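Local structure of beta-fructofuranosidase (Arthrobacter, 3WPU) at residues 46-60 with 411-423. The protein belongs to the levansucrase/invertase family of the beta-fructosidase clan, proteins built around a five-bladed beta-propeller. Sequence-based numbering, arbitrary orientation.
Sequences SRENSMPASVTMPTV and FNQHPGHFQAYSH
Arg-47 grips the carbonyl oxygen of Phe-411 side-on with two nitrogens, NE at 2.7 Å and NH2 at 2.8 Å from that O. The NH2 bond lies on a carbonyl lone pair, and the NE bond is tilted from the carbonyl plane. The Arg-47 chain, extended from CG to NE, runs past Gln-413 O, which CG touches, to reach it. Arg-47 NH2 also sits over the centre of the Phe-411 ring, a cation-pi contact with Arg-47 CZ 4.9 Å from the ring centroid. The paired hydrogen bonds and the ring should together fix the rotation of the guanidinium. The Arg-47 backbone N donates to Asn-412 O, and Asn-412 ND2 gives a short, nearly straight bond of 2.6 Å to Ser-46 OG.

At the other end, the Gln-419 amide bridges the backbone of 58-60. Gln-419 NE2 donates to Pro-58 O (2.9 Å), while Gln-419 OE1 accepts an almost linear bond from Val-60 N (2.9 Å). A water donates to both Gln-419 OE1 and Val-60 O. The extended chain beyond CG carries the amide out to this backbone.

Between these ends, the His-414 ring meets Arg-47 O obliquely, CD2 3.3 Å from that oxygen, and turns an edge to Asn-49 N. His-414 CA makes a CA-H...O contact to the same oxygen. His-414 ND1 accepts from Gly-416 N in the ring plane, and a second water links His-414 NE2 to Thr-59 OG1. Deeper in, Met-57 SD packs on Ala-420 CB and takes a weak bond from Gln-419 NE2. Val-60 CG2 lies against the Gln-419 amide.

Segment 411-423 winds through two overlapping type I turns, 414-417 and 416-419. The contact joins two long loops of the beta-propeller, one leading to strand 72-81 and the other to strand 423-425.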
loop_
_atom_site.group_PDB
_atom_site.type_symbol
_atom_site.label_atom_id
_atom_site.label_comp_id
_atom_site.label_asym_id
_atom_site.label_seq_id
_atom_site.Cartn_x
_atom_site.Cartn_y
_atom_site.Cartn_z
ATOM N N SER A 46 -22.766 14.801 15.766
ATOM C CA SER A 46 -23.014 14.535 14.359
ATOM C C SER A 46 -21.971 15.165 13.437
ATOM O O SER A 46 -21.685 16.359 13.518
ATOM C CB SER A 46 -24.411 15.070 13.967
ATOM O OG SER A 46 -24.708 14.732 12.626
ATOM N N ARG A 47 -21.397 14.325 12.572
ATOM C CA ARG A 47 -20.424 14.718 11.537
ATOM C C ARG A 47 -19.046 15.209 12.007
ATOM O O ARG A 47 -18.232 15.609 11.179
ATOM C CB ARG A 47 -21.040 15.749 10.588
ATOM C CG ARG A 47 -22.357 15.296 10.004
ATOM C CD ARG A 47 -22.801 16.175 8.857
ATOM N NE ARG A 47 -23.994 15.613 8.250
ATOM C CZ ARG A 47 -24.850 16.303 7.500
ATOM N NH1 ARG A 47 -24.637 17.589 7.243
ATOM N NH2 ARG A 47 -25.920 15.699 7.004
ATOM N N GLU A 48 -18.771 15.184 13.311
ATOM C CA GLU A 48 -17.464 15.552 13.823
ATOM C C GLU A 48 -16.649 14.291 14.048
ATOM O O GLU A 48 -17.217 13.231 14.254
ATOM C CB GLU A 48 -17.596 16.340 15.112
ATOM C CG GLU A 48 -18.393 17.624 14.880
ATOM C CD GLU A 48 -18.277 18.635 15.997
ATOM O OE1 GLU A 48 -19.044 19.637 15.941
ATOM O OE2 GLU A 48 -17.454 18.444 16.923
ATOM N N ASN A 49 -15.336 14.417 13.943
ATOM C CA ASN A 49 -14.407 13.318 14.244
ATOM C C ASN A 49 -14.458 12.936 15.721
ATOM O O ASN A 49 -14.437 13.812 16.588
ATOM C CB ASN A 49 -13.010 13.792 13.879
ATOM C CG ASN A 49 -11.964 12.717 14.018
ATOM O OD1 ASN A 49 -12.237 11.532 13.878
ATOM N ND2 ASN A 49 -10.748 13.148 14.262
ATOM N N SER A 50 -14.522 11.629 16.001
ATOM C CA SER A 50 -14.473 11.118 17.372
ATOM C C SER A 50 -13.117 10.523 17.747
ATOM O O SER A 50 -12.933 10.148 18.905
ATOM C CB SER A 50 -15.555 10.063 17.613
ATOM O OG SER A 50 -15.292 8.821 16.966
ATOM N N MET A 51 -12.214 10.406 16.780
ATOM C CA MET A 51 -10.908 9.746 17.005
ATOM C C MET A 51 -9.867 10.784 17.389
ATOM O O MET A 51 -10.023 11.976 17.094
ATOM C CB MET A 51 -10.468 8.969 15.750
ATOM C CG MET A 51 -11.449 7.890 15.295
ATOM S SD MET A 51 -11.963 6.743 16.583
ATOM C CE MET A 51 -10.476 5.747 16.820
ATOM N N PRO A 52 -8.782 10.349 18.040
ATOM C CA PRO A 52 -7.784 11.331 18.451
ATOM C C PRO A 52 -7.096 11.968 17.248
ATOM O O PRO A 52 -6.840 11.305 16.234
ATOM C CB PRO A 52 -6.781 10.494 19.262
ATOM C CG PRO A 52 -7.577 9.330 19.743
ATOM C CD PRO A 52 -8.494 9.023 18.592
ATOM N N ALA A 53 -6.806 13.261 17.355
ATOM C CA ALA A 53 -6.237 14.010 16.234
ATOM C C ALA A 53 -4.887 13.440 15.815
ATOM O O ALA A 53 -4.557 13.415 14.624
ATOM C CB ALA A 53 -6.104 15.486 16.588
ATOM N N SER A 54 -4.151 12.916 16.777
ATOM C CA SER A 54 -2.800 12.413 16.488
ATOM C C SER A 54 -2.769 11.164 15.600
ATOM O O SER A 54 -1.717 10.819 15.066
ATOM C CB SER A 54 -2.014 12.148 17.771
ATOM O OG SER A 54 -2.626 11.108 18.522
ATOM N N VAL A 55 -3.886 10.456 15.490
ATOM C CA VAL A 55 -3.961 9.284 14.642
ATOM C C VAL A 55 -5.053 9.420 13.575
ATOM O O VAL A 55 -5.517 8.425 13.002
ATOM C CB VAL A 55 -4.164 7.995 15.484
ATOM C CG1 VAL A 55 -2.938 7.715 16.343
ATOM C CG2 VAL A 55 -5.448 8.029 16.295
ATOM N N THR A 56 -5.443 10.665 13.325
ATOM C CA THR A 56 -6.396 11.005 12.276
ATOM C C THR A 56 -5.729 11.814 11.153
ATOM O O THR A 56 -5.042 12.814 11.400
ATOM C CB THR A 56 -7.583 11.803 12.847
ATOM O OG1 THR A 56 -8.275 11.016 13.822
ATOM C CG2 THR A 56 -8.553 12.219 11.754
ATOM N N MET A 57 -5.939 11.387 9.913
ATOM C CA MET A 57 -5.442 12.118 8.747
ATOM C C MET A 57 -6.044 13.512 8.675
ATOM O O MET A 57 -7.240 13.643 8.867
ATOM C CB MET A 57 -5.814 11.367 7.468
ATOM C CG MET A 57 -5.143 11.882 6.213
ATOM S SD MET A 57 -5.630 10.903 4.770
ATOM C CE MET A 57 -4.926 11.923 3.454
ATOM N N PRO A 58 -5.230 14.538 8.381
ATOM C CA PRO A 58 -5.771 15.872 8.102
ATOM C C PRO A 58 -6.874 15.826 7.091
ATOM O O PRO A 58 -6.831 15.035 6.145
ATOM C CB PRO A 58 -4.557 16.651 7.595
ATOM C CG PRO A 58 -3.370 15.960 8.214
ATOM C CD PRO A 58 -3.754 14.519 8.386
ATOM N N THR A 59 -7.888 16.675 7.297
ATOM C CA THR A 59 -9.069 16.671 6.472
ATOM C C THR A 59 -8.768 17.208 5.077
ATOM O O THR A 59 -8.186 18.296 4.922
ATOM C CB THR A 59 -10.167 17.492 7.172
ATOM O OG1 THR A 59 -10.548 16.860 8.407
ATOM C CG2 THR A 59 -11.413 17.634 6.307
ATOM N N VAL A 60 -9.133 16.429 4.057
ATOM C CA VAL A 60 -8.874 16.776 2.665
ATOM C C VAL A 60 -9.983 17.690 2.163
ATOM O O VAL A 60 -11.145 17.379 2.351
ATOM C CB VAL A 60 -8.817 15.521 1.795
ATOM C CG1 VAL A 60 -8.602 15.851 0.337
ATOM C CG2 VAL A 60 -7.639 14.663 2.271
ATOM N N PHE A 411 -25.984 10.117 6.863
ATOM C CA PHE A 411 -26.409 11.438 7.293
ATOM C C PHE A 411 -25.608 12.092 8.442
ATOM O O PHE A 411 -25.401 13.299 8.442
ATOM C CB PHE A 411 -27.891 11.351 7.707
ATOM C CG PHE A 411 -28.509 12.678 8.001
ATOM C CD1 PHE A 411 -28.501 13.200 9.290
ATOM C CD2 PHE A 411 -29.096 13.412 6.981
ATOM C CE1 PHE A 411 -29.072 14.434 9.559
ATOM C CE2 PHE A 411 -29.668 14.641 7.244
ATOM C CZ PHE A 411 -29.650 15.154 8.532
ATOM N N ASN A 412 -25.144 11.302 9.416
ATOM C CA ASN A 412 -24.489 11.835 10.604
ATOM C C ASN A 412 -22.960 11.622 10.636
ATOM O O ASN A 412 -22.315 11.851 11.655
ATOM C CB ASN A 412 -25.088 11.188 11.852
ATOM C CG ASN A 412 -26.499 11.673 12.137
ATOM O OD1 ASN A 412 -27.443 10.889 12.127
ATOM N ND2 ASN A 412 -26.635 12.955 12.385
ATOM N N GLN A 413 -22.410 11.184 9.520
ATOM C CA GLN A 413 -20.994 10.774 9.499
ATOM C C GLN A 413 -20.100 11.936 9.056
ATOM O O GLN A 413 -20.560 12.878 8.381
ATOM C CB GLN A 413 -20.845 9.544 8.609
ATOM C CG GLN A 413 -19.504 8.832 8.746
ATOM C CD GLN A 413 -19.088 8.699 10.195
ATOM O OE1 GLN A 413 -18.212 9.429 10.672
ATOM N NE2 GLN A 413 -19.751 7.810 10.916
ATOM N N HIS A 414 -18.822 11.904 9.432
ATOM C CA HIS A 414 -17.866 12.931 9.035
ATOM C C HIS A 414 -17.708 12.859 7.509
ATOM O O HIS A 414 -17.581 11.773 6.953
ATOM C CB HIS A 414 -16.504 12.725 9.733
ATOM C CG HIS A 414 -15.568 13.887 9.576
ATOM N ND1 HIS A 414 -15.009 14.237 8.368
ATOM C CD2 HIS A 414 -15.120 14.803 10.466
ATOM C CE1 HIS A 414 -14.247 15.303 8.518
ATOM N NE2 HIS A 414 -14.288 15.661 9.787
ATOM N N PRO A 415 -17.741 14.013 6.812
ATOM C CA PRO A 415 -17.664 13.976 5.331
ATOM C C PRO A 415 -16.309 13.574 4.729
ATOM O O PRO A 415 -16.186 13.407 3.524
ATOM C CB PRO A 415 -18.039 15.408 4.919
ATOM C CG PRO A 415 -17.787 16.242 6.124
ATOM C CD PRO A 415 -18.074 15.364 7.313
ATOM N N GLY A 416 -15.337 13.359 5.590
ATOM C CA GLY A 416 -14.015 12.824 5.211
ATOM C C GLY A 416 -13.829 11.361 5.536
ATOM O O GLY A 416 -12.710 10.841 5.425
ATOM N N HIS A 417 -14.886 10.671 5.946
ATOM C CA HIS A 417 -14.828 9.256 6.343
ATOM C C HIS A 417 -14.191 8.373 5.273
ATOM O O HIS A 417 -13.507 7.408 5.615
ATOM C CB HIS A 417 -16.251 8.767 6.611
ATOM C CG HIS A 417 -16.361 7.474 7.346
ATOM N ND1 HIS A 417 -16.457 6.260 6.702
ATOM C CD2 HIS A 417 -16.530 7.217 8.663
ATOM C CE1 HIS A 417 -16.635 5.302 7.599
ATOM N NE2 HIS A 417 -16.683 5.860 8.795
ATOM N N PHE A 418 -14.380 8.709 4.006
ATOM C CA PHE A 418 -13.812 7.955 2.890
ATOM C C PHE A 418 -12.839 8.785 2.051
ATOM O O PHE A 418 -12.634 8.507 0.866
ATOM C CB PHE A 418 -14.930 7.422 2.001
ATOM C CG PHE A 418 -15.927 6.551 2.725
ATOM C CD1 PHE A 418 -15.551 5.295 3.205
ATOM C CD2 PHE A 418 -17.239 6.965 2.910
ATOM C CE1 PHE A 418 -16.465 4.470 3.844
ATOM C CE2 PHE A 418 -18.155 6.137 3.558
ATOM C CZ PHE A 418 -17.762 4.903 4.042
ATOM N N GLN A 419 -12.232 9.808 2.650
ATOM C CA GLN A 419 -11.434 10.773 1.894
ATOM C C GLN A 419 -10.178 10.187 1.302
ATOM O O GLN A 419 -9.605 10.772 0.391
ATOM C CB GLN A 419 -11.046 11.991 2.751
ATOM C CG GLN A 419 -10.052 11.660 3.860
ATOM C CD GLN A 419 -9.654 12.873 4.676
ATOM O OE1 GLN A 419 -10.373 13.877 4.739
ATOM N NE2 GLN A 419 -8.485 12.804 5.276
ATOM N N ALA A 420 -9.723 9.074 1.878
ATOM C CA ALA A 420 -8.433 8.497 1.529
ATOM C C ALA A 420 -8.482 6.978 1.659
ATOM O O ALA A 420 -9.115 6.433 2.575
ATOM C CB ALA A 420 -7.353 9.072 2.441
ATOM N N TYR A 421 -7.827 6.303 0.721
ATOM C CA TYR A 421 -7.618 4.863 0.798
ATOM C C TYR A 421 -6.329 4.452 0.060
ATOM O O TYR A 421 -5.659 5.295 -0.572
ATOM C CB TYR A 421 -8.862 4.043 0.352
ATOM C CG TYR A 421 -8.876 2.704 1.035
ATOM C CD1 TYR A 421 -9.006 2.625 2.410
ATOM C CD2 TYR A 421 -8.669 1.526 0.321
ATOM C CE1 TYR A 421 -8.963 1.416 3.068
ATOM C CE2 TYR A 421 -8.586 0.300 0.971
ATOM C CZ TYR A 421 -8.747 0.244 2.344
ATOM O OH TYR A 421 -8.699 -0.965 3.042
ATOM N N SER A 422 -5.972 3.172 0.236
ATOM C CA SER A 422 -4.770 2.564 -0.331
ATOM C C SER A 422 -3.511 3.373 -0.031
ATOM O O SER A 422 -2.615 3.538 -0.882
ATOM C CB SER A 422 -4.955 2.305 -1.823
ATOM O OG SER A 422 -6.025 1.390 -2.001
ATOM N N HIS A 423 -3.420 3.821 1.210
ATOM C CA HIS A 423 -2.315 4.625 1.645
ATOM C C HIS A 423 -1.005 3.840 1.483
ATOM O O HIS A 423 -0.978 2.597 1.512
ATOM C CB HIS A 423 -2.425 4.939 3.124
ATOM C CG HIS A 423 -3.679 5.639 3.534
ATOM N ND1 HIS A 423 -4.934 5.101 3.370
ATOM C CD2 HIS A 423 -3.855 6.818 4.171
ATOM C CE1 HIS A 423 -5.831 5.927 3.883
ATOM N NE2 HIS A 423 -5.200 6.977 4.372
HETATM O O HOH W 1 -12.523 18.140 10.013
HETATM O O HOH W 2 -12.434 15.257 3.650
#